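Local coordinates for protein citrate synthase (Thermotoga maritima, PDB 2P2W) that probably catalyses the condensation of oxaloacetate and acetyl-CoA to citrate and CoA in the tricarboxylic acid cycle, at residues A[14-19]-A[27-32]; A[35-40]-A[170-175]; A[92-97]-A[120-125]. One frame throughout, in Å; residues are numbered along the deposited sequence.

Contact 1. Residues A[14-19]-A[27-32]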
ATOM      1  N   SER A  14     -19.629   4.266   7.661  1.00 24.23           N
ATOM      2  CA  SER A  14     -18.949   5.545   7.551  1.00 23.26           C
ATOM      3  C   SER A  14     -19.945   6.703   7.496  1.00 22.65           C
ATOM      4  O   SER A  14     -21.027   6.607   6.927  1.00 23.96           O
ATOM      5  CB  SER A  14     -18.098   5.532   6.280  1.00 23.38           C
ATOM      6  OG  SER A  14     -17.362   6.753   6.192  1.00 24.35           O
ATOM      7  N   SER A  15     -19.558   7.809   8.162  1.00 22.73           N
ATOM      8  CA  SER A  15     -20.369   9.011   8.095  1.00 23.60           C
ATOM      9  C   SER A  15     -19.681  10.113   7.275  1.00 22.93           C
ATOM     10  O   SER A  15     -20.104  11.264   7.250  1.00 23.56           O
ATOM     11  CB  SER A  15     -20.606   9.499   9.522  1.00 25.88           C
ATOM     12  OG  SER A  15     -19.372   9.958  10.076  1.00 31.47           O
ATOM     13  N   ILE A  16     -18.563   9.742   6.609  1.00 22.19           N
ATOM     14  CA  ILE A  16     -17.772  10.733   5.872  1.00 21.89           C
ATOM     15  C   ILE A  16     -18.405  11.119   4.531  1.00 22.00           C
ATOM     16  O   ILE A  16     -18.526  12.285   4.182  1.00 22.63           O
ATOM     17  CB  ILE A  16     -16.386  10.144   5.611  1.00 21.77           C
ATOM     18  CG1 ILE A  16     -15.622   9.963   6.922  1.00 21.20           C
ATOM     19  CG2 ILE A  16     -15.575  11.104   4.720  1.00 20.39           C
ATOM     20  CD1 ILE A  16     -14.271   9.278   6.708  1.00 20.10           C
ATOM     21  N   CYS A  17     -18.816  10.129   3.752  1.00 22.17           N
ATOM     22  CA  CYS A  17     -19.332  10.407   2.422  1.00 21.77           C
ATOM     23  C   CYS A  17     -20.405   9.451   1.936  1.00 22.55           C
ATOM     24  O   CYS A  17     -20.310   8.241   2.127  1.00 21.06           O
ATOM     25  CB  CYS A  17     -18.153  10.397   1.445  1.00 22.24           C
ATOM     26  SG  CYS A  17     -18.538  10.167  -0.305  1.00 22.62           S
ATOM     27  N   TYR A  18     -21.433  10.012   1.308  1.00 22.08           N
ATOM     28  CA  TYR A  18     -22.506   9.205   0.755  1.00 23.64           C
ATOM     29  C   TYR A  18     -22.391   9.256  -0.759  1.00 23.15           C
ATOM     30  O   TYR A  18     -22.448  10.329  -1.364  1.00 23.34           O
ATOM     31  CB  TYR A  18     -23.880   9.722   1.191  1.00 26.13           C
ATOM     32  CG  TYR A  18     -25.028   8.998   0.512  1.00 29.10           C
ATOM     33  CD1 TYR A  18     -25.064   7.603   0.457  1.00 31.44           C
ATOM     34  CD2 TYR A  18     -26.061   9.707  -0.099  1.00 29.31           C
ATOM     35  CE1 TYR A  18     -26.101   6.931  -0.195  1.00 33.97           C
ATOM     36  CE2 TYR A  18     -27.103   9.047  -0.754  1.00 32.67           C
ATOM     37  CZ  TYR A  18     -27.116   7.662  -0.800  1.00 34.11           C
ATOM     38  OH  TYR A  18     -28.136   7.012  -1.459  1.00 36.63           O
ATOM     39  N   LEU A  19     -22.207   8.086  -1.359  1.00 21.41           N
ATOM     40  CA  LEU A  19     -22.079   7.958  -2.800  1.00 22.29           C
ATOM     41  C   LEU A  19     -23.357   7.333  -3.352  1.00 21.89           C
ATOM     42  O   LEU A  19     -23.626   6.158  -3.116  1.00 21.59           O
ATOM     43  CB  LEU A  19     -20.879   7.072  -3.132  1.00 23.45           C
ATOM     44  CG  LEU A  19     -20.641   6.707  -4.598  1.00 25.87           C
ATOM     45  CD1 LEU A  19     -20.517   7.965  -5.434  1.00 25.09           C
ATOM     46  CD2 LEU A  19     -19.380   5.862  -4.703  1.00 26.26           C
ATOM     47  N   TYR A  27     -21.941  13.260  -1.892  1.00 18.52           N
ATOM     48  CA  TYR A  27     -22.063  14.177  -0.764  1.00 19.81           C
ATOM     49  C   TYR A  27     -20.922  13.994   0.232  1.00 20.39           C
ATOM     50  O   TYR A  27     -20.485  12.874   0.477  1.00 20.48           O
ATOM     51  CB  TYR A  27     -23.382  13.925  -0.021  1.00 21.31           C
ATOM     52  CG  TYR A  27     -24.609  13.877  -0.903  1.00 21.98           C
ATOM     53  CD1 TYR A  27     -24.992  12.690  -1.525  1.00 23.55           C
ATOM     54  CD2 TYR A  27     -25.382  15.015  -1.121  1.00 24.19           C
ATOM     55  CE1 TYR A  27     -26.116  12.632  -2.340  1.00 24.24           C
ATOM     56  CE2 TYR A  27     -26.514  14.970  -1.935  1.00 24.96           C
ATOM     57  CZ  TYR A  27     -26.874  13.776  -2.539  1.00 24.60           C
ATOM     58  OH  TYR A  27     -27.995  13.720  -3.330  1.00 26.45           O
ATOM     59  N   TYR A  28     -20.443  15.100   0.793  1.00 18.97           N
ATOM     60  CA  TYR A  28     -19.405  15.060   1.818  1.00 19.95           C
ATOM     61  C   TYR A  28     -20.156  15.387   3.106  1.00 20.16           C
ATOM     62  O   TYR A  28     -20.659  16.503   3.267  1.00 20.25           O
ATOM     63  CB  TYR A  28     -18.341  16.132   1.584  1.00 18.86           C
ATOM     64  CG  TYR A  28     -17.398  15.886   0.423  1.00 19.42           C
ATOM     65  CD1 TYR A  28     -17.471  14.718  -0.345  1.00 19.31           C
ATOM     66  CD2 TYR A  28     -16.418  16.828   0.100  1.00 19.01           C
ATOM     67  CE1 TYR A  28     -16.581  14.499  -1.413  1.00 18.65           C
ATOM     68  CE2 TYR A  28     -15.534  16.621  -0.953  1.00 19.14           C
ATOM     69  CZ  TYR A  28     -15.620  15.458  -1.705  1.00 20.05           C
ATOM     70  OH  TYR A  28     -14.745  15.269  -2.753  1.00 19.33           O
ATOM     71  N   ARG A  29     -20.241  14.416   4.008  1.00 21.30           N
ATOM     72  CA  ARG A  29     -20.955  14.600   5.267  1.00 22.18           C
ATOM     73  C   ARG A  29     -22.293  15.327   5.081  1.00 23.10           C
ATOM     74  O   ARG A  29     -22.626  16.248   5.833  1.00 24.37           O
ATOM     75  CB  ARG A  29     -20.073  15.347   6.279  1.00 20.23           C
ATOM     76  CG  ARG A  29     -18.890  14.516   6.789  1.00 21.01           C
ATOM     77  CD  ARG A  29     -18.095  15.260   7.857  1.00 21.48           C
ATOM     78  NE  ARG A  29     -16.828  14.605   8.183  1.00 21.29           N
ATOM     79  CZ  ARG A  29     -16.712  13.484   8.890  1.00 23.63           C
ATOM     80  NH1 ARG A  29     -17.793  12.871   9.357  1.00 25.32           N
ATOM     81  NH2 ARG A  29     -15.509  12.980   9.140  1.00 22.31           N
ATOM     82  N   GLY A  30     -23.049  14.915   4.065  1.00 22.64           N
ATOM     83  CA  GLY A  30     -24.360  15.503   3.820  1.00 23.00           C
ATOM     84  C   GLY A  30     -24.480  16.651   2.827  1.00 24.10           C
ATOM     85  O   GLY A  30     -25.585  16.962   2.368  1.00 25.41           O
ATOM     86  N   ILE A  31     -23.365  17.286   2.490  1.00 21.74           N
ATOM     87  CA  ILE A  31     -23.392  18.405   1.554  1.00 21.90           C
ATOM     88  C   ILE A  31     -22.986  17.967   0.149  1.00 22.39           C
ATOM     89  O   ILE A  31     -21.980  17.272  -0.031  1.00 22.68           O
ATOM     90  CB  ILE A  31     -22.442  19.539   2.016  1.00 21.79           C
ATOM     91  CG1 ILE A  31     -22.839  20.013   3.417  1.00 22.30           C
ATOM     92  CG2 ILE A  31     -22.499  20.706   1.034  1.00 19.42           C
ATOM     93  CD1 ILE A  31     -21.982  21.161   3.944  1.00 22.56           C
ATOM     94  N   PRO A  32     -23.764  18.371  -0.870  1.00 22.36           N
ATOM     95  CA  PRO A  32     -23.463  18.009  -2.259  1.00 22.66           C
ATOM     96  C   PRO A  32     -22.059  18.487  -2.623  1.00 22.04           C
ATOM     97  O   PRO A  32     -21.694  19.627  -2.338  1.00 21.68           O
ATOM     98  CB  PRO A  32     -24.544  18.745  -3.051  1.00 23.69           C
ATOM     99  CG  PRO A  32     -25.689  18.802  -2.086  1.00 24.77           C
ATOM    100  CD  PRO A  32     -24.997  19.174  -0.795  1.00 22.92           C
TER
HETATM  101  O   HOH W   1     -16.314  10.328  10.573  1.00 31.95           O
HETATM  102  O   HOH W   2     -20.674  13.377   9.307  1.00 39.25           O
HETATM  103  O   HOH W   3     -22.867  12.472   2.867  1.00 27.41           O
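Arg29 NH2 is gripped by two hydrogen bonds, one to Leu49 O on helix 42-51 and one, 3.1 Å long, to the O of water 1, which also bonds Ser15 OG. Arg29 NH1 gives a hydrogen to water 2, which in turn donates to Ser15 O. Both waters sit at the edge of the guanidinium, in its plane, while Ile16 CG1 comes over one face, 3.7 Å from Arg29 NH2. The chain runs extended from CG to NE along residues 15-16. An alanine here would remove the guanidinium, with its water bridges to Ser15 and bond to Leu49 O, and residues 15-16 would probably be less firmly held.

In the hairpin behind, Tyr18 and Tyr27 form an antiparallel hydrogen-bonded pair, Tyr27 N to Tyr18 O 3.0 Å in the carbonyl plane and Tyr18 N to Tyr27 O 3.1 Å with the donor above it; their rings run rim to rim at 13°, Tyr18 CD2 3.5 Å from Tyr27 CD1. Arg29 N adds a short bond to Ile16 O, 2.7 Å. Arg29 and Gly30 are the corners of a type I' turn from strand 25-28 into 31-32, the sheet's next hairpin; a side chain on Gly30 would strike the preceding carbonyl. The contact thus joins backbone bonding to an arginine whose N-H groups are divided between a protein carbonyl and two waters, which would probably stabilise its charge.

Contact 2. Residues A[35-40]-A[170-175]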
ATOM      1  N   GLU A  35     -21.664  21.810  -4.476  1.00 25.09           N
ATOM      2  CA  GLU A  35     -21.876  23.019  -3.693  1.00 25.93           C
ATOM      3  C   GLU A  35     -20.536  23.455  -3.107  1.00 24.52           C
ATOM      4  O   GLU A  35     -20.171  24.632  -3.152  1.00 23.55           O
ATOM      5  CB  GLU A  35     -22.866  22.764  -2.561  1.00 30.79           C
ATOM      6  CG  GLU A  35     -24.295  23.090  -2.910  1.00 37.08           C
ATOM      7  CD  GLU A  35     -24.932  23.983  -1.868  1.00 42.49           C
ATOM      8  OE1 GLU A  35     -25.492  23.445  -0.888  1.00 44.60           O
ATOM      9  OE2 GLU A  35     -24.862  25.223  -2.028  1.00 43.28           O
ATOM     10  N   LEU A  36     -19.803  22.495  -2.555  1.00 21.55           N
ATOM     11  CA  LEU A  36     -18.501  22.790  -1.969  1.00 20.78           C
ATOM     12  C   LEU A  36     -17.501  23.209  -3.046  1.00 19.67           C
ATOM     13  O   LEU A  36     -16.774  24.189  -2.881  1.00 20.23           O
ATOM     14  CB  LEU A  36     -17.986  21.566  -1.200  1.00 20.33           C
ATOM     15  CG  LEU A  36     -18.827  21.221   0.033  1.00 19.31           C
ATOM     16  CD1 LEU A  36     -18.523  19.820   0.519  1.00 19.50           C
ATOM     17  CD2 LEU A  36     -18.546  22.249   1.122  1.00 20.89           C
ATOM     18  N   ALA A  37     -17.476  22.482  -4.158  1.00 19.21           N
ATOM     19  CA  ALA A  37     -16.547  22.797  -5.241  1.00 20.38           C
ATOM     20  C   ALA A  37     -16.740  24.227  -5.749  1.00 21.93           C
ATOM     21  O   ALA A  37     -15.787  24.890  -6.164  1.00 20.86           O
ATOM     22  CB  ALA A  37     -16.725  21.806  -6.389  1.00 20.81           C
ATOM     23  N   GLU A  38     -17.981  24.694  -5.708  1.00 23.31           N
ATOM     24  CA  GLU A  38     -18.319  26.032  -6.173  1.00 25.33           C
ATOM     25  C   GLU A  38     -18.126  27.125  -5.123  1.00 24.53           C
ATOM     26  O   GLU A  38     -17.568  28.184  -5.413  1.00 25.13           O
ATOM     27  CB  GLU A  38     -19.772  26.045  -6.649  1.00 28.28           C
ATOM     28  CG  GLU A  38     -20.271  27.397  -7.125  1.00 33.26           C
ATOM     29  CD  GLU A  38     -21.769  27.407  -7.357  1.00 36.92           C
ATOM     30  OE1 GLU A  38     -22.292  26.421  -7.918  1.00 39.64           O
ATOM     31  OE2 GLU A  38     -22.425  28.403  -6.979  1.00 40.83           O
ATOM     32  N   LYS A  39     -18.576  26.858  -3.903  1.00 23.12           N
ATOM     33  CA  LYS A  39     -18.524  27.847  -2.831  1.00 23.10           C
ATOM     34  C   LYS A  39     -17.429  27.738  -1.773  1.00 22.61           C
ATOM     35  O   LYS A  39     -17.201  28.691  -1.024  1.00 21.64           O
ATOM     36  CB  LYS A  39     -19.876  27.867  -2.114  1.00 23.28           C
ATOM     37  CG  LYS A  39     -21.066  28.082  -3.039  1.00 24.35           C
ATOM     38  CD  LYS A  39     -22.381  27.920  -2.290  1.00 27.24           C
ATOM     39  CE  LYS A  39     -23.562  28.349  -3.145  1.00 29.09           C
ATOM     40  NZ  LYS A  39     -24.838  27.761  -2.646  1.00 32.20           N
ATOM     41  N   SER A  40     -16.749  26.599  -1.699  1.00 20.65           N
ATOM     42  CA  SER A  40     -15.731  26.420  -0.668  1.00 20.38           C
ATOM     43  C   SER A  40     -14.305  26.608  -1.163  1.00 19.46           C
ATOM     44  O   SER A  40     -14.073  27.122  -2.257  1.00 19.28           O
ATOM     45  CB  SER A  40     -15.885  25.028  -0.035  1.00 19.57           C
ATOM     46  OG  SER A  40     -15.244  24.956   1.231  1.00 21.00           O
ATOM     47  N   PHE A 170      -9.689  20.149  -6.997  1.00 17.37           N
ATOM     48  CA  PHE A 170      -9.201  19.442  -5.816  1.00 17.29           C
ATOM     49  C   PHE A 170     -10.366  19.051  -4.908  1.00 18.32           C
ATOM     50  O   PHE A 170     -10.455  17.911  -4.448  1.00 18.83           O
ATOM     51  CB  PHE A 170      -8.221  20.305  -5.020  1.00 17.59           C
ATOM     52  CG  PHE A 170      -6.842  20.378  -5.615  1.00 17.88           C
ATOM     53  CD1 PHE A 170      -6.275  19.275  -6.245  1.00 17.97           C
ATOM     54  CD2 PHE A 170      -6.080  21.538  -5.475  1.00 18.20           C
ATOM     55  CE1 PHE A 170      -4.967  19.321  -6.724  1.00 18.96           C
ATOM     56  CE2 PHE A 170      -4.774  21.596  -5.949  1.00 19.29           C
ATOM     57  CZ  PHE A 170      -4.213  20.484  -6.575  1.00 19.76           C
ATOM     58  N   ILE A 171     -11.257  20.002  -4.651  1.00 17.61           N
ATOM     59  CA  ILE A 171     -12.409  19.751  -3.798  1.00 18.18           C
ATOM     60  C   ILE A 171     -13.229  18.567  -4.321  1.00 18.21           C
ATOM     61  O   ILE A 171     -13.634  17.698  -3.552  1.00 19.29           O
ATOM     62  CB  ILE A 171     -13.300  21.016  -3.698  1.00 19.40           C
ATOM     63  CG1 ILE A 171     -12.512  22.144  -3.025  1.00 19.95           C
ATOM     64  CG2 ILE A 171     -14.572  20.709  -2.918  1.00 17.63           C
ATOM     65  CD1 ILE A 171     -13.227  23.483  -3.013  1.00 21.22           C
ATOM     66  N   LEU A 172     -13.456  18.528  -5.629  1.00 17.85           N
ATOM     67  CA  LEU A 172     -14.220  17.437  -6.235  1.00 17.46           C
ATOM     68  C   LEU A 172     -13.539  16.072  -6.068  1.00 17.76           C
ATOM     69  O   LEU A 172     -14.209  15.039  -6.044  1.00 16.65           O
ATOM     70  CB  LEU A 172     -14.419  17.695  -7.731  1.00 17.53           C
ATOM     71  CG  LEU A 172     -15.343  18.837  -8.149  1.00 17.35           C
ATOM     72  CD1 LEU A 172     -15.267  19.035  -9.660  1.00 17.51           C
ATOM     73  CD2 LEU A 172     -16.762  18.511  -7.721  1.00 17.08           C
ATOM     74  N   LEU A 173     -12.215  16.079  -5.949  1.00 15.51           N
ATOM     75  CA  LEU A 173     -11.437  14.848  -5.831  1.00 15.86           C
ATOM     76  C   LEU A 173     -11.012  14.446  -4.419  1.00 16.18           C
ATOM     77  O   LEU A 173     -10.366  13.419  -4.240  1.00 18.16           O
ATOM     78  CB  LEU A 173     -10.175  14.963  -6.696  1.00 15.44           C
ATOM     79  CG  LEU A 173     -10.357  15.158  -8.202  1.00 17.81           C
ATOM     80  CD1 LEU A 173      -9.050  15.653  -8.824  1.00 15.85           C
ATOM     81  CD2 LEU A 173     -10.793  13.843  -8.835  1.00 16.91           C
ATOM     82  N   MET A 174     -11.365  15.234  -3.413  1.00 16.87           N
ATOM     83  CA  MET A 174     -10.943  14.915  -2.056  1.00 18.04           C
ATOM     84  C   MET A 174     -11.438  13.602  -1.474  1.00 19.28           C
ATOM     85  O   MET A 174     -10.716  12.947  -0.722  1.00 19.41           O
ATOM     86  CB  MET A 174     -11.352  16.022  -1.088  1.00 18.75           C
ATOM     87  CG  MET A 174     -10.477  17.243  -1.112  1.00 20.21           C
ATOM     88  SD  MET A 174     -10.957  18.365   0.210  1.00 20.88           S
ATOM     89  CE  MET A 174      -9.853  19.728  -0.115  1.00 19.84           C
ATOM     90  N   GLU A 175     -12.653  13.201  -1.823  1.00 19.05           N
ATOM     91  CA  GLU A 175     -13.209  12.002  -1.211  1.00 19.66           C
ATOM     92  C   GLU A 175     -14.306  11.284  -1.989  1.00 20.14           C
ATOM     93  O   GLU A 175     -15.121  11.923  -2.653  1.00 20.08           O
ATOM     94  CB  GLU A 175     -13.755  12.410   0.164  1.00 20.25           C
ATOM     95  CG  GLU A 175     -14.893  11.561   0.693  1.00 20.31           C
ATOM     96  CD  GLU A 175     -14.424  10.218   1.191  1.00 20.68           C
ATOM     97  OE1 GLU A 175     -13.215  10.089   1.470  1.00 18.50           O
ATOM     98  OE2 GLU A 175     -15.268   9.301   1.312  1.00 19.35           O
TER
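Ile171 sets its CG2 anti to the backbone N and its CG1 anti to the carbonyl carbon (chi1 -63°), and CD1 anti to CA (chi2 173°) carries the chain onward, so the side chain reaches the last turn of helix 33-39 with two separate methyls. CG2 lies against the backbone at Ala37, 3.6 Å from Ala37 N, and touches Leu36 CB at 3.9 Å. CD1 lies further along that turn, 3.6 Å from Leu36 O and 3.8 Å from Ser40 C. Leu172, with CG also anti to its carbonyl carbon (chi1 -69°), swings CD2 onto the methyl of Ala37, Ala37 CB to Leu172 CD2 3.6 Å.

Alanine suits position 37 because a single methyl lets the backbones come close: the CA atoms of Ala37 and Ile171 are 5.3 Å apart. A branched isoleucine opposite it can then cover main-chain atoms as well as side chains. No hydrogen bond crosses between the segments, so their fit is one of shape, though Ser168 OG, just before the second segment, hydrogen-bonds Ala37 O. Leu36 O, though touched by a methyl, is satisfied by Ser40 N at 2.7 Å. On the outer side of the helix, Lys39 NZ and Glu35 OE2 form a salt bridge of 2.6 Å, one turn apart.

Phe262 of helix 258-270 packs on both Ala37 and Leu172. Thr45 of helix 42-51 touches Leu36 and Ile171, while Ser40 OG bonds Glu44 and Thr45 on that helix. Tyr28 of strand 25-28 lies against Leu36, and Tyr357 of the second subunit covers Leu36 and the Glu35-Lys39 pair.

Contact 3. Residues A[92-97]-A[120-125]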
ATOM      1  N   ASP A  92       5.673   8.324  -7.183  1.00 20.27           N
ATOM      2  CA  ASP A  92       6.815   7.686  -6.533  1.00 21.55           C
ATOM      3  C   ASP A  92       7.589   8.692  -5.686  1.00 21.53           C
ATOM      4  O   ASP A  92       8.105   8.352  -4.620  1.00 21.80           O
ATOM      5  CB  ASP A  92       7.745   7.047  -7.569  1.00 22.08           C
ATOM      6  CG  ASP A  92       7.132   5.815  -8.215  1.00 25.42           C
ATOM      7  OD1 ASP A  92       6.203   5.237  -7.614  1.00 25.18           O
ATOM      8  OD2 ASP A  92       7.581   5.421  -9.309  1.00 26.79           O
ATOM      9  N   VAL A  93       7.666   9.928  -6.168  1.00 19.90           N
ATOM     10  CA  VAL A  93       8.354  10.990  -5.444  1.00 20.44           C
ATOM     11  C   VAL A  93       7.671  11.171  -4.089  1.00 19.84           C
ATOM     12  O   VAL A  93       8.337  11.292  -3.054  1.00 20.15           O
ATOM     13  CB  VAL A  93       8.306  12.319  -6.240  1.00 20.28           C
ATOM     14  CG1 VAL A  93       8.839  13.463  -5.391  1.00 21.15           C
ATOM     15  CG2 VAL A  93       9.136  12.181  -7.513  1.00 22.31           C
ATOM     16  N   LEU A  94       6.340  11.179  -4.102  1.00 19.73           N
ATOM     17  CA  LEU A  94       5.565  11.317  -2.872  1.00 19.79           C
ATOM     18  C   LEU A  94       5.873  10.166  -1.909  1.00 20.82           C
ATOM     19  O   LEU A  94       6.046  10.385  -0.712  1.00 20.69           O
ATOM     20  CB  LEU A  94       4.065  11.346  -3.186  1.00 19.59           C
ATOM     21  CG  LEU A  94       3.516  12.648  -3.783  1.00 19.81           C
ATOM     22  CD1 LEU A  94       2.084  12.446  -4.263  1.00 17.89           C
ATOM     23  CD2 LEU A  94       3.583  13.746  -2.736  1.00 19.01           C
ATOM     24  N   LYS A  95       5.942   8.942  -2.432  1.00 20.58           N
ATOM     25  CA  LYS A  95       6.237   7.775  -1.598  1.00 20.17           C
ATOM     26  C   LYS A  95       7.552   7.968  -0.857  1.00 19.88           C
ATOM     27  O   LYS A  95       7.645   7.751   0.356  1.00 19.96           O
ATOM     28  CB  LYS A  95       6.362   6.509  -2.445  1.00 20.61           C
ATOM     29  CG  LYS A  95       5.079   5.975  -3.044  1.00 21.23           C
ATOM     30  CD  LYS A  95       5.436   4.781  -3.906  1.00 24.68           C
ATOM     31  CE  LYS A  95       4.339   4.426  -4.885  1.00 25.86           C
ATOM     32  NZ  LYS A  95       4.834   3.386  -5.829  1.00 26.34           N
ATOM     33  N   ILE A  96       8.573   8.359  -1.612  1.00 20.38           N
ATOM     34  CA  ILE A  96       9.903   8.580  -1.057  1.00 19.57           C
ATOM     35  C   ILE A  96       9.896   9.552   0.113  1.00 19.28           C
ATOM     36  O   ILE A  96      10.370   9.235   1.203  1.00 19.23           O
ATOM     37  CB  ILE A  96      10.867   9.131  -2.131  1.00 19.81           C
ATOM     38  CG1 ILE A  96      11.071   8.088  -3.234  1.00 18.84           C
ATOM     39  CG2 ILE A  96      12.200   9.511  -1.487  1.00 21.77           C
ATOM     40  CD1 ILE A  96      11.830   8.617  -4.450  1.00 19.26           C
ATOM     41  N   PHE A  97       9.358  10.744  -0.111  1.00 19.31           N
ATOM     42  CA  PHE A  97       9.400  11.755   0.942  1.00 20.52           C
ATOM     43  C   PHE A  97       8.473  11.442   2.135  1.00 21.59           C
ATOM     44  O   PHE A  97       8.614  11.988   3.219  1.00 22.84           O
ATOM     45  CB  PHE A  97       9.081  13.126   0.326  1.00 19.61           C
ATOM     46  CG  PHE A  97      10.277  13.637  -0.433  1.00 19.85           C
ATOM     47  CD1 PHE A  97      11.397  14.087   0.258  1.00 21.20           C
ATOM     48  CD2 PHE A  97      10.285  13.608  -1.821  1.00 18.93           C
ATOM     49  CE1 PHE A  97      12.526  14.501  -0.439  1.00 22.30           C
ATOM     50  CE2 PHE A  97      11.419  14.021  -2.513  1.00 20.80           C
ATOM     51  CZ  PHE A  97      12.546  14.463  -1.831  1.00 21.64           C
ATOM     52  N   SER A 120      -0.614  19.102   4.197  1.00 17.72           N
ATOM     53  CA  SER A 120      -0.053  20.434   3.983  1.00 17.47           C
ATOM     54  C   SER A 120       1.257  20.434   3.202  1.00 19.01           C
ATOM     55  O   SER A 120       1.544  21.388   2.482  1.00 19.26           O
ATOM     56  CB  SER A 120       0.171  21.140   5.326  1.00 18.98           C
ATOM     57  OG  SER A 120      -1.046  21.269   6.046  1.00 18.34           O
ATOM     58  N   VAL A 121       2.049  19.373   3.335  1.00 17.93           N
ATOM     59  CA  VAL A 121       3.336  19.313   2.648  1.00 18.25           C
ATOM     60  C   VAL A 121       3.322  18.676   1.252  1.00 19.30           C
ATOM     61  O   VAL A 121       4.294  18.804   0.500  1.00 18.34           O
ATOM     62  CB  VAL A 121       4.398  18.610   3.543  1.00 19.57           C
ATOM     63  CG1 VAL A 121       4.168  17.106   3.570  1.00 19.78           C
ATOM     64  CG2 VAL A 121       5.805  18.957   3.059  1.00 19.34           C
ATOM     65  N   PHE A 122       2.224  18.012   0.890  1.00 18.49           N
ATOM     66  CA  PHE A 122       2.119  17.375  -0.429  1.00 18.83           C
ATOM     67  C   PHE A 122       2.523  18.291  -1.599  1.00 18.77           C
ATOM     68  O   PHE A 122       3.351  17.916  -2.430  1.00 18.99           O
ATOM     69  CB  PHE A 122       0.687  16.864  -0.667  1.00 18.94           C
ATOM     70  CG  PHE A 122       0.527  15.368  -0.520  1.00 20.29           C
ATOM     71  CD1 PHE A 122       0.809  14.731   0.687  1.00 22.17           C
ATOM     72  CD2 PHE A 122       0.058  14.600  -1.584  1.00 22.17           C
ATOM     73  CE1 PHE A 122       0.621  13.347   0.830  1.00 21.39           C
ATOM     74  CE2 PHE A 122      -0.133  13.220  -1.448  1.00 21.54           C
ATOM     75  CZ  PHE A 122       0.149  12.596  -0.239  1.00 19.80           C
ATOM     76  N   PRO A 123       1.943  19.503  -1.681  1.00 17.82           N
ATOM     77  CA  PRO A 123       2.280  20.422  -2.776  1.00 18.70           C
ATOM     78  C   PRO A 123       3.748  20.842  -2.811  1.00 17.02           C
ATOM     79  O   PRO A 123       4.307  21.098  -3.875  1.00 17.59           O
ATOM     80  CB  PRO A 123       1.348  21.616  -2.528  1.00 18.29           C
ATOM     81  CG  PRO A 123       0.172  20.993  -1.837  1.00 17.56           C
ATOM     82  CD  PRO A 123       0.847  20.054  -0.864  1.00 18.92           C
ATOM     83  N   THR A 124       4.363  20.927  -1.639  1.00 16.41           N
ATOM     84  CA  THR A 124       5.762  21.317  -1.548  1.00 16.61           C
ATOM     85  C   THR A 124       6.630  20.220  -2.152  1.00 18.05           C
ATOM     86  O   THR A 124       7.587  20.497  -2.874  1.00 18.44           O
ATOM     87  CB  THR A 124       6.170  21.554  -0.087  1.00 17.86           C
ATOM     88  OG1 THR A 124       5.306  22.546   0.483  1.00 18.76           O
ATOM     89  CG2 THR A 124       7.618  22.037  -0.005  1.00 18.28           C
ATOM     90  N   ILE A 125       6.291  18.971  -1.853  1.00 18.39           N
ATOM     91  CA  ILE A 125       7.037  17.837  -2.390  1.00 17.61           C
ATOM     92  C   ILE A 125       6.978  17.874  -3.914  1.00 17.90           C
ATOM     93  O   ILE A 125       8.004  17.767  -4.584  1.00 17.06           O
ATOM     94  CB  ILE A 125       6.450  16.491  -1.897  1.00 18.27           C
ATOM     95  CG1 ILE A 125       6.734  16.318  -0.402  1.00 16.77           C
ATOM     96  CG2 ILE A 125       7.047  15.328  -2.687  1.00 17.07           C
ATOM     97  CD1 ILE A 125       6.030  15.123   0.219  1.00 18.01           C
TER
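Helix segments 92-97 and 120-125 cross at 122°, their axes 10.3 Å apart at closest approach, with Leu94 and Ile125 facing each other in register. The second helix is kinked at Pro123, which has no N-H to give, and Thr124, whose N keeps only a weak, shorter-range bond to Val121 O.

Ile125 points toward the other helix and its two methyls do most of the touching. Its CG2 is met from several directions, by Val93 CG1 at 3.7 Å, by Leu94 CD2 and by Phe97 CD2, while Ile125 CD1 slides alongside Phe97 to lie 3.6 Å from Phe97 CB. Val93 CG1 also sits in the plane of the Phe97 ring, at its edge. Leu94 crosses Phe122 at about a right angle: Leu94 CD2 stands over the ring face in a CH-pi contact, 4.0 Å from the Phe122 centroid and 19° off the normal, and Leu94 CD1 lies 3.7 Å from Phe122 CE2. Leucine suits this place because its forked end sets two methyls against one ring.

Away from the contact, the buried Asp92 and Lys95 form a salt bridge, Lys95 NZ to Asp92 OD1 2.9 Å; Lys95 NZ also hydrogen-bonds Ser197 OG of the second subunit, and Asp92 forms a further salt bridge to Lys207. Between these two segments the contact is apolar, with no hydrogen bond across it, and the CH-pi contact is its one oriented element.

Contacts 1 and 2 are neighbours, their centres 12 Å apart, and the chain passes straight from strand 31-32 of the first into helix 33-39 of the second. Tyr28 OH ties them, lying 2.8 Å from Ile171 O and 3.1 Å from Glu175 N in probable hydrogen bonds. Both flank the active site: the side chains of Tyr28 and Leu172 are about 8 and 9 Å from a bound citrate, and those of Cys17 and Leu172 about 10 Å from the predicted active-site residues His250 and Asp300 respectively. Contact 3 is nested in the loop closed by contact 2, with centres 22 Å apart, and lies away from these sites. Helix 317-337 touches all three.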